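Local coordinates for hypothetical conserved protein (Geobacillus kaustophilus, PDB 2QYH), which is of unknown function but belongs to the haloacid dehalogenase-like hydrolases and may have phosphatase activity and bind magnesium, at residues F48-V53 against D60-F65; N97-V102 against E156-N161. One frame throughout, in Å; residues are numbered along the deposited sequence.

Contact 1. Residues F48-V53 against D60-F65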
ATOM      1  N   PHE D  48      -6.788  -3.792  -4.324  1.00 32.08           N
ATOM      2  CA  PHE D  48      -5.369  -3.950  -4.038  1.00 32.08           C
ATOM      3  C   PHE D  48      -4.498  -2.770  -4.437  1.00 32.08           C
ATOM      4  O   PHE D  48      -3.308  -2.746  -4.131  1.00 31.08           O
ATOM      5  CB  PHE D  48      -4.814  -5.225  -4.692  1.00 33.27           C
ATOM      6  CG  PHE D  48      -4.837  -5.211  -6.196  1.00 33.27           C
ATOM      7  CD1 PHE D  48      -5.898  -5.777  -6.899  1.00 34.27           C
ATOM      8  CD2 PHE D  48      -3.794  -4.630  -6.915  1.00 35.27           C
ATOM      9  CE1 PHE D  48      -5.919  -5.766  -8.299  1.00 34.27           C
ATOM     10  CE2 PHE D  48      -3.806  -4.613  -8.318  1.00 34.27           C
ATOM     11  CZ  PHE D  48      -4.870  -5.181  -9.008  1.00 34.27           C
HETATM   12  N   MSE D  49      -5.078  -1.786  -5.114  1.00 36.82           N
HETATM   13  CA  MSE D  49      -4.313  -0.621  -5.544  1.00 36.82           C
HETATM   14  C   MSE D  49      -4.352   0.532  -4.554  1.00 36.82           C
HETATM   15  O   MSE D  49      -3.784   1.594  -4.817  1.00 50.80           O
HETATM   16  CB  MSE D  49      -4.803  -0.137  -6.907  1.00 61.39           C
HETATM   17  CG  MSE D  49      -4.203  -0.884  -8.082  1.00 61.39           C
HETATM   18 SE   MSE D  49      -5.018  -0.398  -9.770  1.00 61.39          SE
HETATM   19  CE  MSE D  49      -4.521   1.474  -9.866  1.00 61.39           C
ATOM     20  N   PHE D  50      -5.028   0.339  -3.425  1.00 35.59           N
ATOM     21  CA  PHE D  50      -5.095   1.394  -2.417  1.00 35.59           C
ATOM     22  C   PHE D  50      -5.357   0.841  -1.020  1.00 36.59           C
ATOM     23  O   PHE D  50      -5.999   1.478  -0.181  1.00 36.59           O
ATOM     24  CB  PHE D  50      -6.143   2.461  -2.799  1.00 29.38           C
ATOM     25  CG  PHE D  50      -7.573   1.985  -2.755  1.00 28.38           C
ATOM     26  CD1 PHE D  50      -8.396   2.316  -1.678  1.00 27.38           C
ATOM     27  CD2 PHE D  50      -8.117   1.265  -3.821  1.00 26.38           C
ATOM     28  CE1 PHE D  50      -9.743   1.947  -1.661  1.00 26.38           C
ATOM     29  CE2 PHE D  50      -9.467   0.887  -3.818  1.00 25.38           C
ATOM     30  CZ  PHE D  50     -10.284   1.233  -2.731  1.00 27.38           C
ATOM     31  N   GLU D  51      -4.832  -0.356  -0.782  1.00 40.31           N
ATOM     32  CA  GLU D  51      -4.981  -1.009   0.507  1.00 41.31           C
ATOM     33  C   GLU D  51      -4.105  -0.324   1.558  1.00 41.31           C
ATOM     34  O   GLU D  51      -4.488  -0.228   2.723  1.00 41.31           O
ATOM     35  CB  GLU D  51      -4.588  -2.475   0.392  1.00 40.54           C
ATOM     36  CG  GLU D  51      -4.914  -3.296   1.612  1.00 42.54           C
ATOM     37  CD  GLU D  51      -4.401  -4.710   1.492  1.00 45.54           C
ATOM     38  OE1 GLU D  51      -4.592  -5.331   0.420  1.00 47.54           O
ATOM     39  OE2 GLU D  51      -3.808  -5.205   2.471  1.00 47.54           O
ATOM     40  N   HIS D  52      -2.930   0.147   1.151  1.00 33.52           N
ATOM     41  CA  HIS D  52      -2.039   0.816   2.087  1.00 34.52           C
ATOM     42  C   HIS D  52      -2.728   2.059   2.665  1.00 34.52           C
ATOM     43  O   HIS D  52      -2.694   2.294   3.880  1.00 34.52           O
ATOM     44  CB  HIS D  52      -0.725   1.211   1.401  1.00 42.80           C
ATOM     45  CG  HIS D  52       0.268   1.853   2.325  1.00 45.80           C
ATOM     46  ND1 HIS D  52       0.779   1.215   3.435  1.00 47.80           N
ATOM     47  CD2 HIS D  52       0.829   3.089   2.312  1.00 46.80           C
ATOM     48  CE1 HIS D  52       1.607   2.025   4.065  1.00 47.80           C
ATOM     49  NE2 HIS D  52       1.656   3.168   3.407  1.00 47.80           N
ATOM     50  N   VAL D  53      -3.352   2.849   1.791  1.00 26.17           N
ATOM     51  CA  VAL D  53      -4.057   4.050   2.223  1.00 26.17           C
ATOM     52  C   VAL D  53      -5.168   3.669   3.200  1.00 25.17           C
ATOM     53  O   VAL D  53      -5.367   4.336   4.217  1.00 25.17           O
ATOM     54  CB  VAL D  53      -4.721   4.776   1.042  1.00 41.05           C
ATOM     55  CG1 VAL D  53      -5.035   6.200   1.431  1.00 42.05           C
ATOM     56  CG2 VAL D  53      -3.819   4.725  -0.178  1.00 42.05           C
ATOM     57  N   ASP D  60     -12.313   0.727   5.963  1.00 31.41           N
ATOM     58  CA  ASP D  60     -12.595  -0.596   5.425  1.00 30.41           C
ATOM     59  C   ASP D  60     -13.925  -0.655   4.664  1.00 29.41           C
ATOM     60  O   ASP D  60     -14.525  -1.717   4.516  1.00 29.41           O
ATOM     61  CB  ASP D  60     -12.561  -1.635   6.549  1.00 32.54           C
ATOM     62  CG  ASP D  60     -13.659  -1.426   7.570  1.00 36.54           C
ATOM     63  OD1 ASP D  60     -14.324  -0.360   7.531  1.00 36.54           O
ATOM     64  OD2 ASP D  60     -13.855  -2.329   8.417  1.00 39.54           O
ATOM     65  N   SER D  61     -14.382   0.502   4.194  1.00 21.99           N
ATOM     66  CA  SER D  61     -15.607   0.596   3.404  1.00 21.99           C
ATOM     67  C   SER D  61     -15.220   1.364   2.158  1.00 21.99           C
ATOM     68  O   SER D  61     -14.476   2.336   2.242  1.00 20.99           O
ATOM     69  CB  SER D  61     -16.689   1.357   4.151  1.00 26.79           C
ATOM     70  OG  SER D  61     -17.063   0.658   5.312  1.00 27.79           O
ATOM     71  N   PHE D  62     -15.715   0.939   1.003  1.00 27.61           N
ATOM     72  CA  PHE D  62     -15.364   1.630  -0.223  1.00 27.61           C
ATOM     73  C   PHE D  62     -16.116   1.172  -1.459  1.00 27.61           C
ATOM     74  O   PHE D  62     -16.751   0.119  -1.479  1.00 26.61           O
ATOM     75  CB  PHE D  62     -13.863   1.481  -0.487  1.00 26.31           C
ATOM     76  CG  PHE D  62     -13.378   0.041  -0.509  1.00 26.31           C
ATOM     77  CD1 PHE D  62     -12.836  -0.547   0.635  1.00 26.31           C
ATOM     78  CD2 PHE D  62     -13.465  -0.723  -1.673  1.00 26.31           C
ATOM     79  CE1 PHE D  62     -12.384  -1.874   0.621  1.00 25.31           C
ATOM     80  CE2 PHE D  62     -13.016  -2.056  -1.698  1.00 25.31           C
ATOM     81  CZ  PHE D  62     -12.473  -2.631  -0.545  1.00 25.31           C
ATOM     82  N   VAL D  63     -16.036   2.010  -2.484  1.00 25.51           N
ATOM     83  CA  VAL D  63     -16.619   1.752  -3.783  1.00 24.51           C
ATOM     84  C   VAL D  63     -15.384   1.716  -4.674  1.00 25.51           C
ATOM     85  O   VAL D  63     -14.742   2.748  -4.889  1.00 26.51           O
ATOM     86  CB  VAL D  63     -17.518   2.911  -4.267  1.00 18.64           C
ATOM     87  CG1 VAL D  63     -17.907   2.686  -5.733  1.00 18.64           C
ATOM     88  CG2 VAL D  63     -18.764   3.012  -3.413  1.00 18.64           C
ATOM     89  N   SER D  64     -15.031   0.533  -5.165  1.00 27.47           N
ATOM     90  CA  SER D  64     -13.867   0.398  -6.037  1.00 27.47           C
ATOM     91  C   SER D  64     -14.303  -0.043  -7.433  1.00 28.47           C
ATOM     92  O   SER D  64     -15.479  -0.312  -7.664  1.00 27.47           O
ATOM     93  CB  SER D  64     -12.887  -0.616  -5.454  1.00 22.78           C
ATOM     94  OG  SER D  64     -13.436  -1.921  -5.451  1.00 23.78           O
ATOM     95  N   PHE D  65     -13.350  -0.106  -8.359  1.00 30.20           N
ATOM     96  CA  PHE D  65     -13.624  -0.508  -9.739  1.00 31.20           C
ATOM     97  C   PHE D  65     -14.791   0.274 -10.344  1.00 32.20           C
ATOM     98  O   PHE D  65     -15.681  -0.312 -10.958  1.00 32.20           O
ATOM     99  CB  PHE D  65     -13.943  -2.010  -9.815  1.00 28.19           C
ATOM    100  CG  PHE D  65     -12.740  -2.913  -9.691  1.00 28.19           C
ATOM    101  CD1 PHE D  65     -11.646  -2.772 -10.546  1.00 27.19           C
ATOM    102  CD2 PHE D  65     -12.733  -3.955  -8.768  1.00 26.19           C
ATOM    103  CE1 PHE D  65     -10.562  -3.663 -10.488  1.00 27.19           C
ATOM    104  CE2 PHE D  65     -11.657  -4.848  -8.703  1.00 26.19           C
ATOM    105  CZ  PHE D  65     -10.569  -4.700  -9.568  1.00 26.19           C
TER
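Phe-50 sets the edge of its ring over one face of Phe-62. The two rings form an edge-to-face (T-shaped) pair, with planes at 80° and centroids 5.4 Å apart. The far end of the Phe-50 ring does the touching. Its CZ lies 3.9 Å from CD2 of Phe-62 and 4.0 Å from CG of the same ring, so it meets the Phe-62 face near the root of the ring. The same edge of Phe-50 also reaches Ser-64, where CE2 is 4.1 Å from the Ser-64 CB. In both phenylalanines CB already points toward the other segment. A chi1 of 68° carries CG of Phe-50 onward, while 55° in Phe-62 turns its ring across that path. The backbones stay apart, the nearest CA atoms being those of Phe-50 and Ser-64 at 9.5 Å. The serine offers its CB to Phe-50, while its OG is hydrogen-bonded to Tyr-69 O. What meets here is carbon on carbon, and all three touching residues are buried. Phe-50 is the N-cap residue of helix 51-57, and its ring also makes a cation-pi contact with Arg-54 in that helix. The pair ties this helix start to strand 62-64 within the beta-alpha-beta unit of strand 38-42, helix 51-57 and strand 62-64, part of the Rossmann-like core of the HAD fold. Ile-41 of strand 38-42 packs against both rings. Val-71 of strand 69-72 lies against Phe-62, and on the helix His-52 stacks on His-52 of the second subunit.

Contact 2. Residues N97-V102 against E156-N161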
ATOM      1  N   ASN D  97      -5.744  -8.444 -33.237  1.00 66.00           N
ATOM      2  CA  ASN D  97      -5.064  -7.216 -33.640  1.00 65.00           C
ATOM      3  C   ASN D  97      -3.771  -6.964 -32.867  1.00 64.00           C
ATOM      4  O   ASN D  97      -3.168  -5.903 -32.993  1.00 64.00           O
ATOM      5  CB  ASN D  97      -5.998  -6.017 -33.476  1.00 83.12           C
ATOM      6  CG  ASN D  97      -7.210  -6.102 -34.372  1.00 84.12           C
ATOM      7  OD1 ASN D  97      -7.091  -6.397 -35.560  1.00 86.12           O
ATOM      8  ND2 ASN D  97      -8.387  -5.835 -33.812  1.00 83.12           N
ATOM      9  N   GLY D  98      -3.352  -7.946 -32.074  1.00 74.10           N
ATOM     10  CA  GLY D  98      -2.134  -7.805 -31.295  1.00 73.10           C
ATOM     11  C   GLY D  98      -2.287  -6.873 -30.104  1.00 72.10           C
ATOM     12  O   GLY D  98      -1.303  -6.375 -29.555  1.00 72.10           O
ATOM     13  N   HIS D  99      -3.530  -6.626 -29.711  1.00 57.48           N
ATOM     14  CA  HIS D  99      -3.803  -5.794 -28.549  1.00 56.48           C
ATOM     15  C   HIS D  99      -4.044  -6.694 -27.343  1.00 55.48           C
ATOM     16  O   HIS D  99      -4.951  -7.527 -27.344  1.00 55.48           O
ATOM     17  CB  HIS D  99      -5.015  -4.923 -28.804  1.00 51.61           C
ATOM     18  CG  HIS D  99      -4.846  -4.010 -29.976  1.00 52.61           C
ATOM     19  ND1 HIS D  99      -5.774  -3.917 -30.991  1.00 52.61           N
ATOM     20  CD2 HIS D  99      -3.853  -3.145 -30.298  1.00 52.61           C
ATOM     21  CE1 HIS D  99      -5.364  -3.033 -31.884  1.00 52.61           C
ATOM     22  NE2 HIS D  99      -4.202  -2.550 -31.488  1.00 52.61           N
ATOM     23  N   PRO D 100      -3.217  -6.553 -26.297  1.00 42.29           N
ATOM     24  CA  PRO D 100      -3.410  -7.395 -25.115  1.00 41.29           C
ATOM     25  C   PRO D 100      -4.363  -6.734 -24.129  1.00 40.29           C
ATOM     26  O   PRO D 100      -4.724  -5.556 -24.275  1.00 39.29           O
ATOM     27  CB  PRO D 100      -2.004  -7.508 -24.552  1.00 34.85           C
ATOM     28  CG  PRO D 100      -1.478  -6.110 -24.776  1.00 34.85           C
ATOM     29  CD  PRO D 100      -1.975  -5.762 -26.188  1.00 35.85           C
ATOM     30  N   LEU D 101      -4.773  -7.511 -23.134  1.00 42.74           N
ATOM     31  CA  LEU D 101      -5.648  -7.018 -22.082  1.00 41.74           C
ATOM     32  C   LEU D 101      -5.079  -7.446 -20.751  1.00 40.74           C
ATOM     33  O   LEU D 101      -4.205  -8.307 -20.680  1.00 40.74           O
ATOM     34  CB  LEU D 101      -7.055  -7.601 -22.189  1.00 59.85           C
ATOM     35  CG  LEU D 101      -7.973  -7.224 -23.341  1.00 59.85           C
ATOM     36  CD1 LEU D 101      -7.395  -7.711 -24.659  1.00 58.85           C
ATOM     37  CD2 LEU D 101      -9.325  -7.859 -23.088  1.00 59.85           C
ATOM     38  N   VAL D 102      -5.577  -6.824 -19.692  1.00 45.80           N
ATOM     39  CA  VAL D 102      -5.173  -7.184 -18.348  1.00 43.80           C
ATOM     40  C   VAL D 102      -6.487  -7.371 -17.613  1.00 42.80           C
ATOM     41  O   VAL D 102      -7.364  -6.510 -17.678  1.00 42.80           O
ATOM     42  CB  VAL D 102      -4.315  -6.083 -17.679  1.00 39.44           C
ATOM     43  CG1 VAL D 102      -4.273  -6.289 -16.169  1.00 38.44           C
ATOM     44  CG2 VAL D 102      -2.891  -6.136 -18.239  1.00 38.44           C
ATOM     45  N   GLU D 156     -12.004   2.560 -31.978  1.00 57.61           N
ATOM     46  CA  GLU D 156     -13.304   2.602 -32.664  1.00 57.61           C
ATOM     47  C   GLU D 156     -14.031   1.249 -32.766  1.00 55.61           C
ATOM     48  O   GLU D 156     -15.158   1.107 -32.288  1.00 55.61           O
ATOM     49  CB  GLU D 156     -13.144   3.205 -34.066  1.00100.99           C
ATOM     50  CG  GLU D 156     -14.391   3.103 -34.946  1.00100.99           C
ATOM     51  CD  GLU D 156     -15.549   3.940 -34.436  1.00100.99           C
ATOM     52  OE1 GLU D 156     -15.914   3.795 -33.252  1.00100.99           O
ATOM     53  OE2 GLU D 156     -16.101   4.739 -35.223  1.00100.99           O
ATOM     54  N   PRO D 157     -13.396   0.242 -33.395  1.00 51.04           N
ATOM     55  CA  PRO D 157     -14.017  -1.082 -33.540  1.00 50.04           C
ATOM     56  C   PRO D 157     -14.523  -1.658 -32.221  1.00 49.04           C
ATOM     57  O   PRO D 157     -15.696  -2.005 -32.098  1.00 49.04           O
ATOM     58  CB  PRO D 157     -12.892  -1.923 -34.139  1.00 48.37           C
ATOM     59  CG  PRO D 157     -12.132  -0.922 -34.949  1.00 48.37           C
ATOM     60  CD  PRO D 157     -12.059   0.259 -34.018  1.00 49.37           C
ATOM     61  N   TYR D 158     -13.627  -1.758 -31.241  1.00 49.24           N
ATOM     62  CA  TYR D 158     -13.959  -2.290 -29.918  1.00 48.24           C
ATOM     63  C   TYR D 158     -15.150  -1.554 -29.322  1.00 48.24           C
ATOM     64  O   TYR D 158     -16.105  -2.174 -28.850  1.00 47.24           O
ATOM     65  CB  TYR D 158     -12.754  -2.150 -28.988  1.00 46.10           C
ATOM     66  CG  TYR D 158     -11.533  -2.893 -29.464  1.00 45.10           C
ATOM     67  CD1 TYR D 158     -11.537  -4.281 -29.561  1.00 44.10           C
ATOM     68  CD2 TYR D 158     -10.371  -2.209 -29.824  1.00 44.10           C
ATOM     69  CE1 TYR D 158     -10.413  -4.975 -30.004  1.00 44.10           C
ATOM     70  CE2 TYR D 158      -9.240  -2.892 -30.270  1.00 44.10           C
ATOM     71  CZ  TYR D 158      -9.272  -4.274 -30.356  1.00 45.10           C
ATOM     72  OH  TYR D 158      -8.165  -4.960 -30.791  1.00 45.10           O
ATOM     73  N   VAL D 159     -15.076  -0.228 -29.342  1.00 39.96           N
ATOM     74  CA  VAL D 159     -16.144   0.615 -28.828  1.00 39.96           C
ATOM     75  C   VAL D 159     -17.455   0.232 -29.507  1.00 40.96           C
ATOM     76  O   VAL D 159     -18.476   0.038 -28.847  1.00 40.96           O
ATOM     77  CB  VAL D 159     -15.856   2.116 -29.120  1.00 32.73           C
ATOM     78  CG1 VAL D 159     -17.043   2.975 -28.697  1.00 32.73           C
ATOM     79  CG2 VAL D 159     -14.592   2.561 -28.392  1.00 31.73           C
ATOM     80  N   ARG D 160     -17.396   0.117 -30.834  1.00 46.36           N
ATOM     81  CA  ARG D 160     -18.534  -0.219 -31.688  1.00 47.36           C
ATOM     82  C   ARG D 160     -19.048  -1.655 -31.554  1.00 46.36           C
ATOM     83  O   ARG D 160     -20.258  -1.881 -31.502  1.00 45.36           O
ATOM     84  CB  ARG D 160     -18.156   0.021 -33.148  1.00 80.31           C
ATOM     85  CG  ARG D 160     -19.229   0.673 -33.997  1.00 83.31           C
ATOM     86  CD  ARG D 160     -19.201   2.181 -33.832  1.00 84.31           C
ATOM     87  NE  ARG D 160     -19.819   2.623 -32.587  1.00 84.90           N
ATOM     88  CZ  ARG D 160     -19.630   3.824 -32.047  1.00 84.90           C
ATOM     89  NH1 ARG D 160     -18.832   4.705 -32.638  1.00 84.90           N
ATOM     90  NH2 ARG D 160     -20.251   4.147 -30.922  1.00 84.90           N
ATOM     91  N   ASN D 161     -18.137  -2.624 -31.507  1.00 48.84           N
ATOM     92  CA  ASN D 161     -18.536  -4.024 -31.416  1.00 48.84           C
ATOM     93  C   ASN D 161     -18.912  -4.497 -30.025  1.00 47.84           C
ATOM     94  O   ASN D 161     -19.464  -5.587 -29.872  1.00 47.84           O
ATOM     95  CB  ASN D 161     -17.431  -4.939 -31.953  1.00 67.78           C
ATOM     96  CG  ASN D 161     -17.068  -4.635 -33.394  1.00 67.78           C
ATOM     97  OD1 ASN D 161     -17.927  -4.285 -34.206  1.00 64.78           O
ATOM     98  ND2 ASN D 161     -15.788  -4.784 -33.721  1.00 67.78           N
TER
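Tyr-158 reaches out from helix 156-161 and brings its hydroxyl to two side chains of the turn before strand 101-104. Its chi1 of -60° sets CG anti to the carbonyl carbon and aims the ring at that turn. On the buried side, OH of Tyr-158 meets ND1 of His-99 in a hydrogen bond of 2.6 Å. Either group could be the donor. The hydroxyl lies at the edge of the imidazole, in its plane, and the two rings are oblique, with planes at 75°. NE2 of the same imidazole is bonded to OE2 of Glu-154, so both ring nitrogens are engaged and the ring is held against rotation. Asn-97 O sits over the centre of one His-99 face, 3.7 Å above the plane. The Tyr-158 ring itself packs on Leu-90 and Ala-94 of helix 84-96 and on Leu-148 of strand 145-148. The helices here lie against the five-stranded antiparallel sheet, consistent with the alpha/beta cap of Cof-type HAD proteins. Helix 84-96 ends here in a Schellman motif with Gly-98, at positive phi, as its C-prime residue. The exposed side is looser. There Asn-97 sends ND2 to Tyr-158 OH at 3.2 Å. That bond is nearly straight, at 169°, and the hydroxyl lies in the amide plane. A phenylalanine in place of Tyr-158 would keep the ring but would probably leave His-99 ND1 and Asn-97 ND2 without their shared partner. Farther out, at the surface of the helix, Arg-160 NH1 makes a salt bridge of 3.1 Å with Glu-156 OE1.

Contact 1 lies in the Rossmann-like core and contact 2 in what is probably the cap. Their centres are 28 Å apart, and their nearest atoms come to about 7 Å without touching. The centre of contact 1 is about 8 Å from the centre of the chain, that of contact 2 about 22 Å. Strand 101-104 runs between them: it starts in contact 2, and its Met-104 packs on Met-49 and Phe-65 from the segments of contact 1. Contact 1 borders strand 38-42, the neighbour of strand 5-8, whose end carries the DxDx(T/V) pattern that probably marks the active site. Contact 2 lies on the other, five-stranded antiparallel sheet.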